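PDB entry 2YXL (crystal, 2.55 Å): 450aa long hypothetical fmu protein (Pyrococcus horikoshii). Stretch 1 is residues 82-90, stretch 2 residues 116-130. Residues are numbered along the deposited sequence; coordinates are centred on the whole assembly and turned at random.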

ATOM      1  N   LEU A  82       6.252 -15.341 -19.995  1.00 30.42           N
ATOM      2  CA  LEU A  82       5.703 -16.643 -19.655  1.00 30.07           C
ATOM      3  C   LEU A  82       4.274 -16.536 -19.120  1.00 29.88           C
ATOM      4  O   LEU A  82       3.834 -15.463 -18.702  1.00 29.63           O
ATOM      5  CB  LEU A  82       6.606 -17.306 -18.605  1.00 30.21           C
ATOM      6  CG  LEU A  82       7.738 -18.286 -18.956  1.00 30.29           C
ATOM      7  CD1 LEU A  82       8.343 -18.119 -20.342  1.00 29.80           C
ATOM      8  CD2 LEU A  82       8.817 -18.223 -17.883  1.00 30.12           C
ATOM      9  N   ASP A  83       3.561 -17.662 -19.147  1.00 29.82           N
ATOM     10  CA  ASP A  83       2.237 -17.817 -18.530  1.00 29.74           C
ATOM     11  C   ASP A  83       2.264 -17.414 -17.041  1.00 29.54           C
ATOM     12  O   ASP A  83       3.236 -17.713 -16.342  1.00 29.36           O
ATOM     13  CB  ASP A  83       1.772 -19.273 -18.706  1.00 29.82           C
ATOM     14  CG  ASP A  83       0.596 -19.639 -17.811  1.00 30.75           C
ATOM     15  OD1 ASP A  83       0.832 -19.962 -16.624  1.00 32.15           O
ATOM     16  OD2 ASP A  83      -0.559 -19.624 -18.298  1.00 30.76           O
ATOM     17  N   PRO A  84       1.189 -16.749 -16.556  1.00 29.42           N
ATOM     18  CA  PRO A  84       1.133 -16.196 -15.192  1.00 29.20           C
ATOM     19  C   PRO A  84       1.286 -17.237 -14.076  1.00 29.39           C
ATOM     20  O   PRO A  84       1.884 -16.935 -13.035  1.00 29.41           O
ATOM     21  CB  PRO A  84      -0.264 -15.568 -15.115  1.00 29.05           C
ATOM     22  CG  PRO A  84      -0.713 -15.416 -16.505  1.00 29.46           C
ATOM     23  CD  PRO A  84      -0.062 -16.496 -17.297  1.00 29.25           C
ATOM     24  N   TRP A  85       0.747 -18.438 -14.282  1.00 29.36           N
ATOM     25  CA  TRP A  85       0.846 -19.500 -13.274  1.00 29.54           C
ATOM     26  C   TRP A  85       2.259 -20.060 -13.223  1.00 29.58           C
ATOM     27  O   TRP A  85       2.783 -20.340 -12.140  1.00 29.59           O
ATOM     28  CB  TRP A  85      -0.189 -20.610 -13.514  1.00 29.41           C
ATOM     29  CG  TRP A  85      -1.585 -20.133 -13.267  1.00 29.38           C
ATOM     30  CD1 TRP A  85      -2.481 -19.701 -14.203  1.00 29.13           C
ATOM     31  CD2 TRP A  85      -2.235 -19.999 -11.998  1.00 29.15           C
ATOM     32  NE1 TRP A  85      -3.652 -19.319 -13.597  1.00 29.25           N
ATOM     33  CE2 TRP A  85      -3.530 -19.490 -12.244  1.00 29.15           C
ATOM     34  CE3 TRP A  85      -1.851 -20.263 -10.677  1.00 28.96           C
ATOM     35  CZ2 TRP A  85      -4.447 -19.243 -11.218  1.00 29.27           C
ATOM     36  CZ3 TRP A  85      -2.764 -20.015  -9.655  1.00 29.23           C
ATOM     37  CH2 TRP A  85      -4.045 -19.507  -9.933  1.00 29.17           C
ATOM     38  N   LEU A  86       2.873 -20.206 -14.397  1.00 29.47           N
ATOM     39  CA  LEU A  86       4.264 -20.632 -14.489  1.00 29.47           C
ATOM     40  C   LEU A  86       5.185 -19.623 -13.807  1.00 29.57           C
ATOM     41  O   LEU A  86       5.991 -20.001 -12.957  1.00 29.91           O
ATOM     42  CB  LEU A  86       4.677 -20.848 -15.946  1.00 29.29           C
ATOM     43  CG  LEU A  86       6.082 -21.397 -16.207  1.00 29.43           C
ATOM     44  CD1 LEU A  86       6.326 -22.736 -15.502  1.00 29.55           C
ATOM     45  CD2 LEU A  86       6.310 -21.537 -17.703  1.00 29.52           C
ATOM     46  N   ARG A  87       5.045 -18.344 -14.163  1.00 29.47           N
ATOM     47  CA  ARG A  87       5.845 -17.279 -13.559  1.00 29.50           C
ATOM     48  C   ARG A  87       5.736 -17.284 -12.033  1.00 29.69           C
ATOM     49  O   ARG A  87       6.748 -17.198 -11.341  1.00 29.71           O
ATOM     50  CB  ARG A  87       5.466 -15.902 -14.127  1.00 29.36           C
ATOM     51  CG  ARG A  87       6.173 -14.723 -13.443  1.00 28.93           C
ATOM     52  CD  ARG A  87       6.029 -13.400 -14.201  1.00 29.31           C
ATOM     53  NE  ARG A  87       4.634 -13.008 -14.404  1.00 28.84           N
ATOM     54  CZ  ARG A  87       3.956 -13.183 -15.539  1.00 27.57           C
ATOM     55  NH1 ARG A  87       2.694 -12.795 -15.616  1.00 27.33           N
ATOM     56  NH2 ARG A  87       4.533 -13.744 -16.594  1.00 27.00           N
ATOM     57  N   ALA A  88       4.509 -17.386 -11.525  1.00 29.95           N
ATOM     58  CA  ALA A  88       4.257 -17.436 -10.087  1.00 30.06           C
ATOM     59  C   ALA A  88       4.923 -18.652  -9.444  1.00 30.35           C
ATOM     60  O   ALA A  88       5.556 -18.531  -8.396  1.00 30.49           O
ATOM     61  CB  ALA A  88       2.760 -17.428  -9.806  1.00 29.91           C
ATOM     62  N   ALA A  89       4.797 -19.815 -10.079  1.00 30.56           N
ATOM     63  CA  ALA A  89       5.408 -21.037  -9.554  1.00 30.79           C
ATOM     64  C   ALA A  89       6.931 -20.932  -9.530  1.00 30.94           C
ATOM     65  O   ALA A  89       7.567 -21.321  -8.544  1.00 31.19           O
ATOM     66  CB  ALA A  89       4.964 -22.252 -10.347  1.00 30.68           C
ATOM     67  N   LEU A  90       7.506 -20.398 -10.605  1.00 30.87           N
ATOM     68  CA  LEU A  90       8.951 -20.222 -10.698  1.00 30.84           C
ATOM     69  C   LEU A  90       9.466 -19.266  -9.618  1.00 31.06           C
ATOM     70  O   LEU A  90      10.502 -19.526  -9.002  1.00 31.21           O
ATOM     71  CB  LEU A  90       9.356 -19.752 -12.100  1.00 30.75           C
ATOM     72  CG  LEU A  90       9.261 -20.755 -13.260  1.00 30.61           C
ATOM     73  CD1 LEU A  90       9.575 -20.080 -14.576  1.00 29.61           C
ATOM     74  CD2 LEU A  90      10.190 -21.957 -13.049  1.00 30.69           C
ATOM     75  N   ASP A 116       1.380 -30.171 -10.707  1.00 34.85           N
ATOM     76  CA  ASP A 116       0.015 -30.609 -10.962  1.00 34.72           C
ATOM     77  C   ASP A 116      -0.974 -29.455 -10.861  1.00 34.32           C
ATOM     78  O   ASP A 116      -1.892 -29.347 -11.678  1.00 34.41           O
ATOM     79  CB  ASP A 116      -0.380 -31.723  -9.992  1.00 34.89           C
ATOM     80  CG  ASP A 116      -1.619 -32.476 -10.438  1.00 35.84           C
ATOM     81  OD1 ASP A 116      -1.829 -32.629 -11.664  1.00 37.07           O
ATOM     82  OD2 ASP A 116      -2.380 -32.926  -9.558  1.00 37.10           O
ATOM     83  N   PHE A 117      -0.769 -28.595  -9.866  1.00 33.73           N
ATOM     84  CA  PHE A 117      -1.661 -27.467  -9.617  1.00 33.30           C
ATOM     85  C   PHE A 117      -1.689 -26.468 -10.776  1.00 33.18           C
ATOM     86  O   PHE A 117      -2.767 -26.059 -11.213  1.00 33.19           O
ATOM     87  CB  PHE A 117      -1.298 -26.769  -8.298  1.00 33.04           C
ATOM     88  CG  PHE A 117      -2.128 -25.545  -8.002  1.00 32.42           C
ATOM     89  CD1 PHE A 117      -1.526 -24.296  -7.886  1.00 32.14           C
ATOM     90  CD2 PHE A 117      -3.508 -25.640  -7.837  1.00 31.65           C
ATOM     91  CE1 PHE A 117      -2.285 -23.157  -7.608  1.00 32.14           C
ATOM     92  CE2 PHE A 117      -4.276 -24.511  -7.558  1.00 31.59           C
ATOM     93  CZ  PHE A 117      -3.665 -23.266  -7.443  1.00 32.06           C
ATOM     94  N   ILE A 118      -0.518 -26.088 -11.280  1.00 33.00           N
ATOM     95  CA  ILE A 118      -0.461 -25.117 -12.377  1.00 32.98           C
ATOM     96  C   ILE A 118      -0.920 -25.716 -13.705  1.00 32.93           C
ATOM     97  O   ILE A 118      -1.445 -25.001 -14.560  1.00 32.89           O
ATOM     98  CB  ILE A 118       0.917 -24.387 -12.494  1.00 33.01           C
ATOM     99  CG1 ILE A 118       2.040 -25.346 -12.906  1.00 33.18           C
ATOM    100  CG2 ILE A 118       1.248 -23.644 -11.185  1.00 32.78           C
ATOM    101  CD1 ILE A 118       3.400 -24.671 -13.068  1.00 33.08           C
ATOM    102  N   SER A 119      -0.750 -27.032 -13.852  1.00 32.77           N
ATOM    103  CA  SER A 119      -1.325 -27.779 -14.972  1.00 32.65           C
ATOM    104  C   SER A 119      -2.848 -27.693 -14.995  1.00 32.45           C
ATOM    105  O   SER A 119      -3.437 -27.446 -16.043  1.00 32.54           O
ATOM    106  CB  SER A 119      -0.901 -29.247 -14.928  1.00 32.65           C
ATOM    107  OG  SER A 119       0.335 -29.444 -15.582  1.00 33.32           O
ATOM    108  N   SER A 120      -3.479 -27.889 -13.838  1.00 32.26           N
ATOM    109  CA  SER A 120      -4.938 -27.841 -13.731  1.00 32.13           C
ATOM    110  C   SER A 120      -5.500 -26.435 -13.964  1.00 32.02           C
ATOM    111  O   SER A 120      -6.648 -26.282 -14.388  1.00 31.97           O
ATOM    112  CB  SER A 120      -5.402 -28.382 -12.376  1.00 32.02           C
ATOM    113  OG  SER A 120      -4.998 -27.524 -11.327  1.00 32.28           O
ATOM    114  N   ARG A 121      -4.690 -25.416 -13.688  1.00 31.84           N
ATOM    115  CA  ARG A 121      -5.075 -24.033 -13.965  1.00 31.75           C
ATOM    116  C   ARG A 121      -4.777 -23.614 -15.406  1.00 31.38           C
ATOM    117  O   ARG A 121      -5.308 -22.610 -15.880  1.00 31.37           O
ATOM    118  CB  ARG A 121      -4.416 -23.066 -12.973  1.00 31.83           C
ATOM    119  CG  ARG A 121      -4.952 -23.164 -11.541  1.00 32.96           C
ATOM    120  CD  ARG A 121      -6.453 -22.873 -11.466  1.00 35.07           C
ATOM    121  NE  ARG A 121      -7.013 -23.204 -10.155  1.00 37.16           N
ATOM    122  CZ  ARG A 121      -7.208 -22.327  -9.170  1.00 38.31           C
ATOM    123  NH1 ARG A 121      -7.719 -22.732  -8.015  1.00 38.80           N
ATOM    124  NH2 ARG A 121      -6.897 -21.046  -9.331  1.00 39.04           N
ATOM    125  N   THR A 122      -3.943 -24.386 -16.104  1.00 30.97           N
ATOM    126  CA  THR A 122      -3.527 -24.042 -17.470  1.00 30.52           C
ATOM    127  C   THR A 122      -3.606 -25.239 -18.420  1.00 30.27           C
ATOM    128  O   THR A 122      -4.674 -25.550 -18.945  1.00 30.44           O
ATOM    129  CB  THR A 122      -2.096 -23.395 -17.517  1.00 30.60           C
ATOM    130  OG1 THR A 122      -1.110 -24.337 -17.076  1.00 30.51           O
ATOM    131  CG2 THR A 122      -2.017 -22.155 -16.640  1.00 30.00           C
ATOM    132  N   HIS A 123      -2.473 -25.902 -18.632  1.00 29.97           N
ATOM    133  CA  HIS A 123      -2.366 -27.048 -19.533  1.00 29.61           C
ATOM    134  C   HIS A 123      -1.265 -27.970 -18.992  1.00 29.68           C
ATOM    135  O   HIS A 123      -0.311 -27.485 -18.385  1.00 29.64           O
ATOM    136  CB  HIS A 123      -2.018 -26.566 -20.944  1.00 29.32           C
ATOM    137  CG  HIS A 123      -2.072 -27.637 -21.990  1.00 28.93           C
ATOM    138  ND1 HIS A 123      -0.993 -28.442 -22.288  1.00 28.34           N
ATOM    139  CD2 HIS A 123      -3.072 -28.027 -22.817  1.00 27.93           C
ATOM    140  CE1 HIS A 123      -1.327 -29.286 -23.249  1.00 27.85           C
ATOM    141  NE2 HIS A 123      -2.583 -29.055 -23.587  1.00 27.70           N
ATOM    142  N   PRO A 124      -1.401 -29.300 -19.181  1.00 29.84           N
ATOM    143  CA  PRO A 124      -0.343 -30.232 -18.763  1.00 29.94           C
ATOM    144  C   PRO A 124       1.087 -29.847 -19.180  1.00 30.07           C
ATOM    145  O   PRO A 124       2.025 -30.095 -18.419  1.00 30.10           O
ATOM    146  CB  PRO A 124      -0.764 -31.547 -19.420  1.00 29.80           C
ATOM    147  CG  PRO A 124      -2.243 -31.467 -19.449  1.00 29.54           C
ATOM    148  CD  PRO A 124      -2.561 -30.025 -19.740  1.00 29.74           C
ATOM    149  N   TYR A 125       1.250 -29.246 -20.359  1.00 30.21           N
ATOM    150  CA  TYR A 125       2.580 -28.867 -20.856  1.00 30.54           C
ATOM    151  C   TYR A 125       3.317 -27.853 -19.973  1.00 30.71           C
ATOM    152  O   TYR A 125       4.545 -27.879 -19.905  1.00 30.74           O
ATOM    153  CB  TYR A 125       2.521 -28.321 -22.289  1.00 30.49           C
ATOM    154  CG  TYR A 125       2.206 -29.322 -23.378  1.00 30.59           C
ATOM    155  CD1 TYR A 125       2.235 -30.699 -23.139  1.00 31.03           C
ATOM    156  CD2 TYR A 125       1.909 -28.885 -24.674  1.00 30.79           C
ATOM    157  CE1 TYR A 125       1.947 -31.613 -24.157  1.00 30.38           C
ATOM    158  CE2 TYR A 125       1.624 -29.787 -25.692  1.00 29.90           C
ATOM    159  CZ  TYR A 125       1.646 -31.145 -25.428  1.00 30.23           C
ATOM    160  OH  TYR A 125       1.363 -32.034 -26.437  1.00 30.86           O
ATOM    161  N   VAL A 126       2.583 -26.955 -19.318  1.00 30.99           N
ATOM    162  CA  VAL A 126       3.226 -25.956 -18.452  1.00 31.38           C
ATOM    163  C   VAL A 126       3.691 -26.536 -17.115  1.00 31.67           C
ATOM    164  O   VAL A 126       4.751 -26.153 -16.605  1.00 31.70           O
ATOM    165  CB  VAL A 126       2.432 -24.588 -18.330  1.00 31.36           C
ATOM    166  CG1 VAL A 126       1.197 -24.556 -19.230  1.00 31.45           C
ATOM    167  CG2 VAL A 126       2.104 -24.229 -16.886  1.00 31.60           C
ATOM    168  N   GLY A 127       2.913 -27.468 -16.569  1.00 32.01           N
ATOM    169  CA  GLY A 127       3.332 -28.231 -15.397  1.00 32.36           C
ATOM    170  C   GLY A 127       4.564 -29.068 -15.690  1.00 32.73           C
ATOM    171  O   GLY A 127       5.470 -29.161 -14.859  1.00 32.62           O
ATOM    172  N   MET A 128       4.592 -29.671 -16.878  1.00 33.20           N
ATOM    173  CA  MET A 128       5.733 -30.468 -17.332  1.00 34.05           C
ATOM    174  C   MET A 128       6.991 -29.615 -17.457  1.00 34.14           C
ATOM    175  O   MET A 128       8.063 -30.008 -16.996  1.00 34.38           O
ATOM    176  CB  MET A 128       5.434 -31.155 -18.672  1.00 33.95           C
ATOM    177  CG  MET A 128       4.553 -32.390 -18.579  1.00 34.04           C
ATOM    178  SD  MET A 128       4.098 -33.004 -20.217  1.00 35.14           S
ATOM    179  CE  MET A 128       2.925 -34.284 -19.781  1.00 34.88           C
ATOM    180  N   TYR A 129       6.847 -28.447 -18.078  1.00 34.44           N
ATOM    181  CA  TYR A 129       7.948 -27.503 -18.250  1.00 34.78           C
ATOM    182  C   TYR A 129       8.529 -27.076 -16.898  1.00 34.58           C
ATOM    183  O   TYR A 129       9.749 -26.999 -16.738  1.00 34.41           O
ATOM    184  CB  TYR A 129       7.477 -26.293 -19.064  1.00 35.34           C
ATOM    185  CG  TYR A 129       8.529 -25.235 -19.312  1.00 35.96           C
ATOM    186  CD1 TYR A 129       9.502 -25.401 -20.296  1.00 36.82           C
ATOM    187  CD2 TYR A 129       8.539 -24.058 -18.572  1.00 36.68           C
ATOM    188  CE1 TYR A 129      10.469 -24.422 -20.525  1.00 37.19           C
ATOM    189  CE2 TYR A 129       9.491 -23.074 -18.792  1.00 37.22           C
ATOM    190  CZ  TYR A 129      10.452 -23.262 -19.766  1.00 37.32           C
ATOM    191  OH  TYR A 129      11.392 -22.278 -19.974  1.00 38.00           O
ATOM    192  N   PHE A 130       7.648 -26.810 -15.935  1.00 34.44           N
ATOM    193  CA  PHE A 130       8.047 -26.505 -14.563  1.00 34.42           C
ATOM    194  C   PHE A 130       8.832 -27.665 -13.962  1.00 34.47           C
ATOM    195  O   PHE A 130       9.920 -27.473 -13.418  1.00 34.34           O
ATOM    196  CB  PHE A 130       6.818 -26.204 -13.702  1.00 34.34           C
ATOM    197  CG  PHE A 130       7.145 -25.875 -12.267  1.00 34.52           C
ATOM    198  CD1 PHE A 130       7.665 -24.629 -11.926  1.00 34.27           C
ATOM    199  CD2 PHE A 130       6.926 -26.808 -11.259  1.00 34.38           C
ATOM    200  CE1 PHE A 130       7.968 -24.320 -10.607  1.00 34.87           C
ATOM    201  CE2 PHE A 130       7.223 -26.507  -9.931  1.00 34.87           C
ATOM    202  CZ  PHE A 130       7.744 -25.263  -9.603  1.00 34.85           C
TER

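This is an apolar packing contact, without a hydrogen bond between the stretches, in which helix 84-90 lies against two helices and the turn joining them. The two stretches bury 610 Å² of surface, both sides summed. Helix 84-90 runs nearly antiparallel to helix 116-121 and at 22° to helix 124-130.

W85 gives up the most area. Its CB packs 4.1 Å from I118 CB. R121 CB sits over one face of the indole, 3.8 Å from the centroid of the five-membered ring, a CH-pi contact. W85 CH2 lies 3.3 Å from R121 NH2, and W85 CZ3 lies 3.8 Å from F117 CE1. The broad, flat ring can thus touch several residues at once.

L86 is a knob in a hole formed by I118, V126, Y129 and F130. With chi1 t, its branched end reaches across: CD2 lies 3.5 Å from Y129 CD2, and CD1 lies 3.9 Å from F130 CB. A89 is small and buried. Its CB fits 3.7 Å from F130 CE1 and 4.0 Å from I118 CD1. L90 CD2 adds a contact of 3.8 Å to F130 CD1.

D83 caps its own helix, OD1 accepting from L86 N at 3.0 Å. Its OD2 meets T122 CG2 at 3.4 Å.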